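Rhodopsin (Todarodes pacificus, PDB 2Z73) detects dim light for vision, converting light-driven isomerization of 11-cis retinal into G-protein activation that stimulates phospholipase C. Local coordinates at residues A[85-90]-A[109-114]; A[131-136]-A[258-263]; A[199-204]-A[283-288]. All coordinates share one frame; numbering follows the deposited sequence.

How the contacts relate
All three contacts lie within one seven-helix receptor bundle, yet only contact 2 is wholly buried among its touching residues. Contacts 1 and 2 share helix 104-138 but sit on opposite sides of the chain's centre, their own centres 31 Å apart. Contacts 2 and 3 share helix 246-286, near its cytoplasmic and extracellular ends respectively. Chemistry follows place: contact 1, beside retinal, has a tyrosine-to-carbonyl bond and a small aliphatic patch; contact 2 sets a charged arginine among acids on the cytoplasmic side; contact 3 rests a methyl on a glutamine amide and a leucine against a phenylalanine edge, with no polar bond between its segments, and reaches the surface at Phe-286.

Contact 1: residues A[85-90]-A[109-114]; sequences LVNGFP and KVYGFI. With RET (retinal), chain D.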
loop_
_atom_site.group_PDB
_atom_site.type_symbol
_atom_site.label_atom_id
_atom_site.label_comp_id
_atom_site.label_asym_id
_atom_site.label_seq_id
_atom_site.Cartn_x
_atom_site.Cartn_y
_atom_site.Cartn_z
ATOM N N LEU A 85 -6.419 2.235 11.049
ATOM C CA LEU A 85 -7.472 2.523 12.018
ATOM C C LEU A 85 -8.096 1.230 12.550
ATOM O O LEU A 85 -8.025 0.915 13.746
ATOM C CB LEU A 85 -8.593 3.348 11.377
ATOM C CG LEU A 85 -9.414 4.327 12.244
ATOM C CD1 LEU A 85 -10.826 4.405 11.682
ATOM C CD2 LEU A 85 -9.454 3.899 13.707
ATOM N N VAL A 86 -8.717 0.501 11.629
ATOM C CA VAL A 86 -9.408 -0.725 11.934
ATOM C C VAL A 86 -8.538 -1.868 12.452
ATOM O O VAL A 86 -8.961 -2.624 13.317
ATOM C CB VAL A 86 -10.191 -1.218 10.701
ATOM C CG1 VAL A 86 -10.922 -2.518 11.023
ATOM C CG2 VAL A 86 -11.173 -0.163 10.263
ATOM N N ASN A 87 -7.329 -1.992 11.923
ATOM C CA ASN A 87 -6.446 -3.073 12.324
ATOM C C ASN A 87 -5.603 -2.829 13.568
ATOM O O ASN A 87 -4.936 -3.738 14.047
ATOM C CB ASN A 87 -5.531 -3.450 11.155
ATOM C CG ASN A 87 -6.276 -4.159 10.040
ATOM O OD1 ASN A 87 -6.641 -5.325 10.169
ATOM N ND2 ASN A 87 -6.517 -3.452 8.944
ATOM N N GLY A 88 -5.621 -1.611 14.092
ATOM C CA GLY A 88 -4.820 -1.323 15.267
ATOM C C GLY A 88 -5.655 -1.096 16.505
ATOM O O GLY A 88 -6.081 -2.050 17.181
ATOM N N PHE A 89 -5.881 0.179 16.811
ATOM C CA PHE A 89 -6.690 0.544 17.970
ATOM C C PHE A 89 -8.117 0.819 17.511
ATOM O O PHE A 89 -8.328 1.514 16.512
ATOM C CB PHE A 89 -6.110 1.768 18.678
ATOM C CG PHE A 89 -6.948 2.246 19.827
ATOM C CD1 PHE A 89 -7.962 3.181 19.624
ATOM C CD2 PHE A 89 -6.773 1.715 21.093
ATOM C CE1 PHE A 89 -8.795 3.575 20.671
ATOM C CE2 PHE A 89 -7.600 2.102 22.148
ATOM C CZ PHE A 89 -8.617 3.037 21.931
ATOM N N PRO A 90 -9.118 0.302 18.252
ATOM C CA PRO A 90 -9.013 -0.500 19.473
ATOM C C PRO A 90 -9.211 -2.014 19.338
ATOM O O PRO A 90 -8.950 -2.757 20.282
ATOM C CB PRO A 90 -10.109 0.094 20.336
ATOM C CG PRO A 90 -11.214 0.203 19.334
ATOM C CD PRO A 90 -10.498 0.804 18.104
ATOM N N LYS A 109 -15.006 -10.596 11.532
ATOM C CA LYS A 109 -15.215 -10.645 10.090
ATOM C C LYS A 109 -14.917 -9.277 9.483
ATOM O O LYS A 109 -14.148 -9.154 8.531
ATOM C CB LYS A 109 -16.652 -11.056 9.777
ATOM C CG LYS A 109 -17.055 -12.351 10.451
ATOM C CD LYS A 109 -18.458 -12.747 10.077
ATOM C CE LYS A 109 -18.836 -14.070 10.719
ATOM N NZ LYS A 109 -20.112 -14.608 10.166
ATOM N N VAL A 110 -15.531 -8.245 10.049
ATOM C CA VAL A 110 -15.317 -6.890 9.568
ATOM C C VAL A 110 -13.831 -6.586 9.600
ATOM O O VAL A 110 -13.275 -6.007 8.663
ATOM C CB VAL A 110 -16.050 -5.868 10.448
ATOM C CG1 VAL A 110 -15.486 -4.468 10.201
ATOM C CG2 VAL A 110 -17.551 -5.909 10.145
ATOM N N TYR A 111 -13.184 -6.984 10.687
ATOM C CA TYR A 111 -11.760 -6.738 10.843
ATOM C C TYR A 111 -10.988 -7.396 9.711
ATOM O O TYR A 111 -10.309 -6.723 8.937
ATOM C CB TYR A 111 -11.285 -7.275 12.184
ATOM C CG TYR A 111 -9.824 -7.042 12.478
ATOM C CD1 TYR A 111 -9.426 -6.108 13.439
ATOM C CD2 TYR A 111 -8.831 -7.782 11.826
ATOM C CE1 TYR A 111 -8.075 -5.920 13.744
ATOM C CE2 TYR A 111 -7.481 -7.600 12.127
ATOM C CZ TYR A 111 -7.114 -6.670 13.083
ATOM O OH TYR A 111 -5.785 -6.481 13.370
ATOM N N GLY A 112 -11.094 -8.714 9.613
ATOM C CA GLY A 112 -10.376 -9.434 8.574
ATOM C C GLY A 112 -10.700 -8.979 7.165
ATOM O O GLY A 112 -9.807 -8.871 6.330
ATOM N N PHE A 113 -11.981 -8.724 6.910
ATOM C CA PHE A 113 -12.465 -8.280 5.606
ATOM C C PHE A 113 -11.908 -6.898 5.216
ATOM O O PHE A 113 -11.579 -6.650 4.050
ATOM C CB PHE A 113 -13.991 -8.250 5.633
ATOM C CG PHE A 113 -14.621 -7.724 4.376
ATOM C CD1 PHE A 113 -14.274 -8.233 3.135
ATOM C CD2 PHE A 113 -15.609 -6.743 4.444
ATOM C CE1 PHE A 113 -14.893 -7.783 1.975
ATOM C CE2 PHE A 113 -16.240 -6.282 3.284
ATOM C CZ PHE A 113 -15.877 -6.809 2.045
ATOM N N ILE A 114 -11.822 -6.006 6.200
ATOM C CA ILE A 114 -11.308 -4.673 5.991
ATOM C C ILE A 114 -9.808 -4.737 5.756
ATOM O O ILE A 114 -9.249 -3.984 4.945
ATOM C CB ILE A 114 -11.584 -3.784 7.213
ATOM C CG1 ILE A 114 -13.068 -3.420 7.255
ATOM C CG2 ILE A 114 -10.718 -2.535 7.170
ATOM C CD1 ILE A 114 -13.518 -2.550 6.096
HETATM C C1 RET D . -2.085 -12.213 0.577
HETATM C C2 RET D . -0.712 -12.009 -0.124
HETATM C C3 RET D . -0.038 -10.670 0.126
HETATM C C4 RET D . -0.972 -9.476 -0.138
HETATM C C5 RET D . -2.346 -9.640 0.514
HETATM C C6 RET D . -2.868 -10.864 0.849
HETATM C C7 RET D . -4.230 -11.015 1.512
HETATM C C8 RET D . -4.517 -10.658 2.839
HETATM C C9 RET D . -5.767 -10.664 3.612
HETATM C C10 RET D . -5.610 -10.214 4.864
HETATM C C11 RET D . -6.566 -9.994 5.927
HETATM C C12 RET D . -6.326 -9.529 7.191
HETATM C C13 RET D . -5.082 -9.208 7.993
HETATM C C14 RET D . -5.197 -8.660 9.241
HETATM C C15 RET D . -4.043 -8.337 10.088
HETATM C C16 RET D . -2.936 -13.167 -0.260
HETATM C C17 RET D . -1.768 -12.982 1.901
HETATM C C18 RET D . -2.983 -8.290 0.715
HETATM C C19 RET D . -7.070 -11.106 2.976
HETATM C C20 RET D . -3.724 -9.535 7.334
#
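Tyr-111 reaches across to Val-86 and Asn-87, and its side chain can be followed outward from CB. With CG anti to the backbone N (chi1 -178°), the ring is carried away from helix 104-138 toward the end of helix 70-87. One long side of the ring runs past the backbone: Tyr-111 CD1 lies 3.5 Å and Tyr-111 CE1 3.4 Å from Val-86 O. On the other side, Tyr-111 CE2 is 3.1 Å from Asn-87 OD1 and 3.8 Å from C14 of retinal. The amide oxygen stands over one ring face, the amide plane nearly upright on the ring, while Asn-87 ND2 is occupied by a hydrogen bond to Phe-83 O. At the tip, Tyr-111 OH donates to Asn-87 O over 3.0 Å. The C=O...donor angle is 116° and the hydroxyl is tilted 20° from the carbonyl plane, a bent approach from beside the carbonyl. The same hydroxyl is hydrogen-bonded to Lys-305 NZ, so a single atom ties the lysine that carries the chromophore to the end of helix 70-87.

Apart from this polar cluster, Val-86 and Ile-114 cross at about a right angle. Ile-114 CG2 nestles against the branch point of the valine, 3.8 Å from Val-86 CB, with both valine methyls also close. Asn-87, Tyr-111 and Gly-112 all line the retinal pocket, and the arrangement belongs to the Schiff-base end of an opsin chromophore site, where Tyr-111 occupies the place of the glutamate counterion in vertebrate visual pigments.

Contact 2: residues A[131-136]-A[258-263]; sequences IDRYNV and RLAKIS. With BOG (octyl beta-D-glucopyranoside), chain C.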
loop_
_atom_site.group_PDB
_atom_site.type_symbol
_atom_site.label_atom_id
_atom_site.label_comp_id
_atom_site.label_asym_id
_atom_site.label_seq_id
_atom_site.Cartn_x
_atom_site.Cartn_y
_atom_site.Cartn_z
ATOM N N ILE A 131 0.682 2.438 -14.027
ATOM C CA ILE A 131 0.172 2.601 -15.378
ATOM C C ILE A 131 0.348 4.044 -15.821
ATOM O O ILE A 131 0.762 4.323 -16.951
ATOM C CB ILE A 131 -1.305 2.226 -15.447
ATOM C CG1 ILE A 131 -1.467 0.742 -15.115
ATOM C CG2 ILE A 131 -1.856 2.533 -16.810
ATOM C CD1 ILE A 131 -2.895 0.262 -15.147
ATOM N N ASP A 132 0.023 4.967 -14.921
ATOM C CA ASP A 132 0.168 6.386 -15.215
ATOM C C ASP A 132 1.632 6.649 -15.519
ATOM O O ASP A 132 1.955 7.362 -16.463
ATOM C CB ASP A 132 -0.282 7.226 -14.023
ATOM C CG ASP A 132 0.114 8.671 -14.153
ATOM O OD1 ASP A 132 1.039 9.100 -13.443
ATOM O OD2 ASP A 132 -0.498 9.374 -14.971
ATOM N N ARG A 133 2.510 6.063 -14.711
ATOM C CA ARG A 133 3.943 6.228 -14.901
ATOM C C ARG A 133 4.355 5.765 -16.300
ATOM O O ARG A 133 5.154 6.419 -16.971
ATOM C CB ARG A 133 4.713 5.450 -13.838
ATOM C CG ARG A 133 4.614 6.027 -12.429
ATOM C CD ARG A 133 5.099 7.470 -12.352
ATOM N NE ARG A 133 4.116 8.396 -12.919
ATOM C CZ ARG A 133 4.341 9.682 -13.182
ATOM N NH1 ARG A 133 5.525 10.234 -12.936
ATOM N NH2 ARG A 133 3.376 10.418 -13.703
ATOM N N TYR A 134 3.800 4.641 -16.738
ATOM C CA TYR A 134 4.101 4.112 -18.060
ATOM C C TYR A 134 3.623 5.034 -19.178
ATOM O O TYR A 134 4.259 5.111 -20.224
ATOM C CB TYR A 134 3.464 2.735 -18.244
ATOM C CG TYR A 134 3.378 2.297 -19.692
ATOM C CD1 TYR A 134 2.153 2.237 -20.356
ATOM C CD2 TYR A 134 4.527 1.950 -20.399
ATOM C CE1 TYR A 134 2.077 1.840 -21.688
ATOM C CE2 TYR A 134 4.464 1.555 -21.724
ATOM C CZ TYR A 134 3.237 1.502 -22.363
ATOM O OH TYR A 134 3.181 1.114 -23.685
ATOM N N ASN A 135 2.501 5.718 -18.967
ATOM C CA ASN A 135 1.973 6.620 -19.989
ATOM C C ASN A 135 2.761 7.925 -20.099
ATOM O O ASN A 135 2.834 8.530 -21.168
ATOM C CB ASN A 135 0.505 6.954 -19.719
ATOM C CG ASN A 135 -0.438 5.878 -20.205
ATOM O OD1 ASN A 135 -0.358 5.444 -21.354
ATOM N ND2 ASN A 135 -1.350 5.448 -19.336
ATOM N N VAL A 136 3.343 8.363 -18.991
ATOM C CA VAL A 136 4.101 9.599 -19.004
ATOM C C VAL A 136 5.595 9.368 -19.218
ATOM O O VAL A 136 6.261 10.187 -19.846
ATOM C CB VAL A 136 3.885 10.409 -17.686
ATOM C CG1 VAL A 136 4.249 9.567 -16.481
ATOM C CG2 VAL A 136 4.725 11.677 -17.707
ATOM N N ARG A 258 11.484 10.937 -11.076
ATOM C CA ARG A 258 11.585 10.883 -9.621
ATOM C C ARG A 258 10.336 10.266 -8.993
ATOM O O ARG A 258 10.437 9.443 -8.080
ATOM C CB ARG A 258 11.808 12.277 -9.032
ATOM C CG ARG A 258 12.188 12.211 -7.565
ATOM C CD ARG A 258 12.374 13.577 -6.940
ATOM N NE ARG A 258 12.843 13.466 -5.562
ATOM C CZ ARG A 258 14.123 13.442 -5.204
ATOM N NH1 ARG A 258 14.449 13.328 -3.921
ATOM N NH2 ARG A 258 15.076 13.553 -6.118
ATOM N N LEU A 259 9.166 10.672 -9.480
ATOM C CA LEU A 259 7.911 10.155 -8.966
ATOM C C LEU A 259 7.793 8.665 -9.282
ATOM O O LEU A 259 7.304 7.881 -8.458
ATOM C CB LEU A 259 6.719 10.908 -9.577
ATOM C CG LEU A 259 6.201 12.227 -8.972
ATOM C CD1 LEU A 259 5.888 12.016 -7.500
ATOM C CD2 LEU A 259 7.217 13.339 -9.139
ATOM N N ALA A 260 8.238 8.275 -10.474
ATOM C CA ALA A 260 8.190 6.879 -10.881
ATOM C C ALA A 260 9.044 6.093 -9.909
ATOM O O ALA A 260 8.661 5.010 -9.450
ATOM C CB ALA A 260 8.721 6.727 -12.287
ATOM N N LYS A 261 10.212 6.640 -9.598
ATOM C CA LYS A 261 11.110 6.004 -8.651
ATOM C C LYS A 261 10.346 5.810 -7.342
ATOM O O LYS A 261 10.244 4.696 -6.838
ATOM C CB LYS A 261 12.341 6.876 -8.426
ATOM C CG LYS A 261 13.411 6.729 -9.490
ATOM C CD LYS A 261 14.507 7.771 -9.299
ATOM C CE LYS A 261 15.740 7.460 -10.136
ATOM N NZ LYS A 261 15.415 7.306 -11.581
ATOM N N ILE A 262 9.792 6.895 -6.808
ATOM C CA ILE A 262 9.016 6.825 -5.571
ATOM C C ILE A 262 8.038 5.652 -5.609
ATOM O O ILE A 262 8.015 4.819 -4.694
ATOM C CB ILE A 262 8.196 8.113 -5.340
ATOM C CG1 ILE A 262 9.126 9.323 -5.288
ATOM C CG2 ILE A 262 7.422 8.014 -4.034
ATOM C CD1 ILE A 262 8.399 10.641 -5.197
ATOM N N SER A 263 7.229 5.601 -6.666
ATOM C CA SER A 263 6.235 4.548 -6.846
ATOM C C SER A 263 6.814 3.172 -6.597
ATOM O O SER A 263 6.183 2.325 -5.959
ATOM C CB SER A 263 5.694 4.573 -8.270
ATOM O OG SER A 263 5.156 5.835 -8.586
HETATM C C1 BOG C . 2.611 15.527 -12.005
HETATM O O1 BOG C . 2.828 14.188 -11.869
HETATM C C2 BOG C . 3.972 16.068 -11.649
HETATM O O2 BOG C . 4.395 15.728 -10.273
HETATM C C3 BOG C . 3.753 17.503 -11.814
HETATM O O3 BOG C . 5.001 18.010 -11.507
HETATM C C4 BOG C . 3.288 17.813 -13.295
HETATM O O4 BOG C . 3.080 19.181 -13.463
HETATM C C5 BOG C . 1.963 17.251 -13.596
HETATM O O5 BOG C . 2.194 15.858 -13.419
HETATM C C6 BOG C . 1.500 17.547 -15.084
HETATM O O6 BOG C . 0.116 16.945 -15.311
HETATM C "C1'" BOG C . 1.627 13.807 -11.260
HETATM C "C2'" BOG C . 1.682 12.371 -11.423
HETATM C "C3'" BOG C . 1.548 11.897 -10.017
HETATM C "C4'" BOG C . 2.418 10.773 -10.035
HETATM C "C5'" BOG C . 2.080 10.044 -8.788
HETATM C "C6'" BOG C . 3.322 9.397 -8.503
HETATM C "C7'" BOG C . 3.013 8.732 -7.224
HETATM C "C8'" BOG C . 4.308 8.658 -6.628
#
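Leu-259 O accepts two hydrogen bonds, from Ser-263 N and from Ser-263 OG at 3.0 Å, and both residues also touch Arg-133 across the contact. The hydroxyl is tilted 35° from the carbonyl plane; with OG beside its own backbone N, Ser-263 reaches back one turn to this oxygen. Against this surface lies the aliphatic part of Arg-133, whose chain kinks at its second and third torsions (-58° and 75°), which curls the guanidinium back toward Asp-132. Arg-133 CD packs 3.5 Å from Ala-260 CA, and Arg-133 NH1 comes 3.6 Å from Leu-259 CB.

The charged end is held from two directions. Arg-133 NH2 forms a salt bridge with Asp-132 OD1 at 2.7 Å, meeting the carboxylate on its syn side; NE adds a weak bond to the same oxygen. NH1 pairs with Glu-256. Over one face of the guanidinium lies the octyl chain of a bound glucoside detergent, whose C4' is 3.8 Å from Arg-133 CZ.

Asp-132, Arg-133 and Tyr-134 form the DRY motif of class A receptors. The buried positive charge, shared between acids of two helices, is consistent with a closed ionic lock and the inactive state.

Contact 3: residues A[199-204]-A[283-288]; sequences SNILCM and LAQFGP
The contact between Ile-201 and Gln-285 is a methyl laid on an amide. Ile-201 CD1 stands 3.6 Å above Gln-285 CD and at similar range from its neighbours, 3.8 Å from Gln-285 NE2 and 3.9 Å from Gln-285 OE1, so the methyl is nearly centred over the flat group. Gln-285 presents itself this way because CG is anti to the backbone N while the chain bends at chi2 (69°), turning the amide across the tip of the isoleucine. The two side chains bridge a wide gap: even the nearest CA atoms, those of Ile-201 and Gln-285, are 8.7 Å apart.

A second, purely apolar meeting lies beside it, nearer the surface. Leu-202 CD2 comes to the edge of the Phe-286 ring, near its plane, 3.8 Å from Phe-286 CZ. One face of that ring is covered from its own segment by Gln-285 CG, 3.9 Å above the plane and over its centre, so the glutamine side chain lies between isoleucine and phenylalanine. Together these pairs join the extracellular ends of the fifth and sixth transmembrane helices of the rhodopsin fold; Met-204, further along helix 195-224, touches retinal.

Hydrogen bonds link this corner to the preceding loop and helix start. Gln-285 NE2 reaches the carbonyls of Ser-192 and Tyr-190, and Gln-285 O receives Arg-198 NH2. With an alanine here, those two loop carbonyls would probably be left without their amide donor and a gap would open between Ile-201 CD1 and the Phe-286 ring. Arg-193 NH1 bonds to both Ala-284 O and Gly-287 O.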
loop_
_atom_site.group_PDB
_atom_site.type_symbol
_atom_site.label_atom_id
_atom_site.label_comp_id
_atom_site.label_asym_id
_atom_site.label_seq_id
_atom_site.Cartn_x
_atom_site.Cartn_y
_atom_site.Cartn_z
ATOM N N SER A 199 -9.793 -22.714 -2.761
ATOM C CA SER A 199 -10.038 -21.967 -3.996
ATOM C C SER A 199 -10.024 -20.471 -3.706
ATOM O O SER A 199 -9.479 -19.678 -4.484
ATOM C CB SER A 199 -11.383 -22.367 -4.623
ATOM O OG SER A 199 -12.448 -22.280 -3.695
ATOM N N ASN A 200 -10.617 -20.085 -2.583
ATOM C CA ASN A 200 -10.647 -18.683 -2.204
ATOM C C ASN A 200 -9.229 -18.198 -1.924
ATOM O O ASN A 200 -8.875 -17.074 -2.270
ATOM C CB ASN A 200 -11.531 -18.472 -0.980
ATOM C CG ASN A 200 -11.707 -17.007 -0.644
ATOM O OD1 ASN A 200 -11.230 -16.531 0.386
ATOM N ND2 ASN A 200 -12.397 -16.280 -1.519
ATOM N N ILE A 201 -8.414 -19.039 -1.297
ATOM C CA ILE A 201 -7.027 -18.656 -1.034
ATOM C C ILE A 201 -6.319 -18.476 -2.369
ATOM O O ILE A 201 -5.685 -17.451 -2.616
ATOM C CB ILE A 201 -6.263 -19.730 -0.236
ATOM C CG1 ILE A 201 -6.784 -19.785 1.196
ATOM C CG2 ILE A 201 -4.779 -19.428 -0.264
ATOM C CD1 ILE A 201 -6.097 -20.794 2.059
ATOM N N LEU A 202 -6.429 -19.475 -3.238
ATOM C CA LEU A 202 -5.781 -19.400 -4.542
ATOM C C LEU A 202 -6.228 -18.150 -5.295
ATOM O O LEU A 202 -5.443 -17.526 -6.015
ATOM C CB LEU A 202 -6.094 -20.656 -5.359
ATOM C CG LEU A 202 -5.530 -21.938 -4.742
ATOM C CD1 LEU A 202 -6.011 -23.133 -5.531
ATOM C CD2 LEU A 202 -4.007 -21.878 -4.715
ATOM N N CYS A 203 -7.494 -17.785 -5.119
ATOM C CA CYS A 203 -8.033 -16.600 -5.767
ATOM C C CYS A 203 -7.419 -15.332 -5.173
ATOM O O CYS A 203 -7.077 -14.393 -5.904
ATOM C CB CYS A 203 -9.550 -16.554 -5.607
ATOM S SG CYS A 203 -10.452 -17.520 -6.817
ATOM N N MET A 204 -7.295 -15.310 -3.847
ATOM C CA MET A 204 -6.725 -14.163 -3.165
ATOM C C MET A 204 -5.309 -13.923 -3.648
ATOM O O MET A 204 -4.974 -12.826 -4.107
ATOM C CB MET A 204 -6.720 -14.373 -1.649
ATOM C CG MET A 204 -8.023 -13.982 -0.964
ATOM S SD MET A 204 -7.935 -14.124 0.812
ATOM C CE MET A 204 -9.553 -13.540 1.269
ATOM N N LEU A 283 2.395 -22.057 3.589
ATOM C CA LEU A 283 2.932 -23.247 4.237
ATOM C C LEU A 283 1.814 -23.917 5.020
ATOM O O LEU A 283 1.666 -25.134 4.999
ATOM C CB LEU A 283 4.072 -22.877 5.198
ATOM C CG LEU A 283 5.490 -22.730 4.644
ATOM C CD1 LEU A 283 5.510 -21.830 3.408
ATOM C CD2 LEU A 283 6.375 -22.164 5.736
ATOM N N ALA A 284 1.018 -23.105 5.703
ATOM C CA ALA A 284 -0.081 -23.617 6.505
ATOM C C ALA A 284 -1.152 -24.275 5.647
ATOM O O ALA A 284 -1.851 -25.180 6.101
ATOM C CB ALA A 284 -0.688 -22.488 7.329
ATOM N N GLN A 285 -1.279 -23.833 4.404
ATOM C CA GLN A 285 -2.297 -24.382 3.520
ATOM C C GLN A 285 -1.774 -25.472 2.590
ATOM O O GLN A 285 -2.558 -26.269 2.052
ATOM C CB GLN A 285 -2.911 -23.250 2.689
ATOM C CG GLN A 285 -3.899 -23.690 1.613
ATOM C CD GLN A 285 -5.192 -24.234 2.186
ATOM O OE1 GLN A 285 -6.080 -24.652 1.446
ATOM N NE2 GLN A 285 -5.306 -24.226 3.505
ATOM N N PHE A 286 -0.457 -25.519 2.401
ATOM C CA PHE A 286 0.137 -26.505 1.504
ATOM C C PHE A 286 1.339 -27.256 2.053
ATOM O O PHE A 286 1.700 -28.302 1.519
ATOM C CB PHE A 286 0.550 -25.833 0.199
ATOM C CG PHE A 286 -0.599 -25.318 -0.613
ATOM C CD1 PHE A 286 -0.633 -23.989 -1.012
ATOM C CD2 PHE A 286 -1.619 -26.170 -1.024
ATOM C CE1 PHE A 286 -1.660 -23.516 -1.810
ATOM C CE2 PHE A 286 -2.652 -25.705 -1.825
ATOM C CZ PHE A 286 -2.673 -24.373 -2.220
ATOM N N GLY A 287 1.959 -26.733 3.104
ATOM C CA GLY A 287 3.127 -27.393 3.657
ATOM C C GLY A 287 3.015 -27.857 5.096
ATOM O O GLY A 287 1.930 -28.203 5.563
ATOM N N PRO A 288 4.142 -27.893 5.825
ATOM C CA PRO A 288 4.207 -28.316 7.226
ATOM C C PRO A 288 3.479 -27.372 8.184
ATOM O O PRO A 288 4.058 -26.396 8.671
ATOM C CB PRO A 288 5.707 -28.348 7.511
ATOM C CG PRO A 288 6.308 -28.593 6.172
ATOM C CD PRO A 288 5.495 -27.706 5.280
#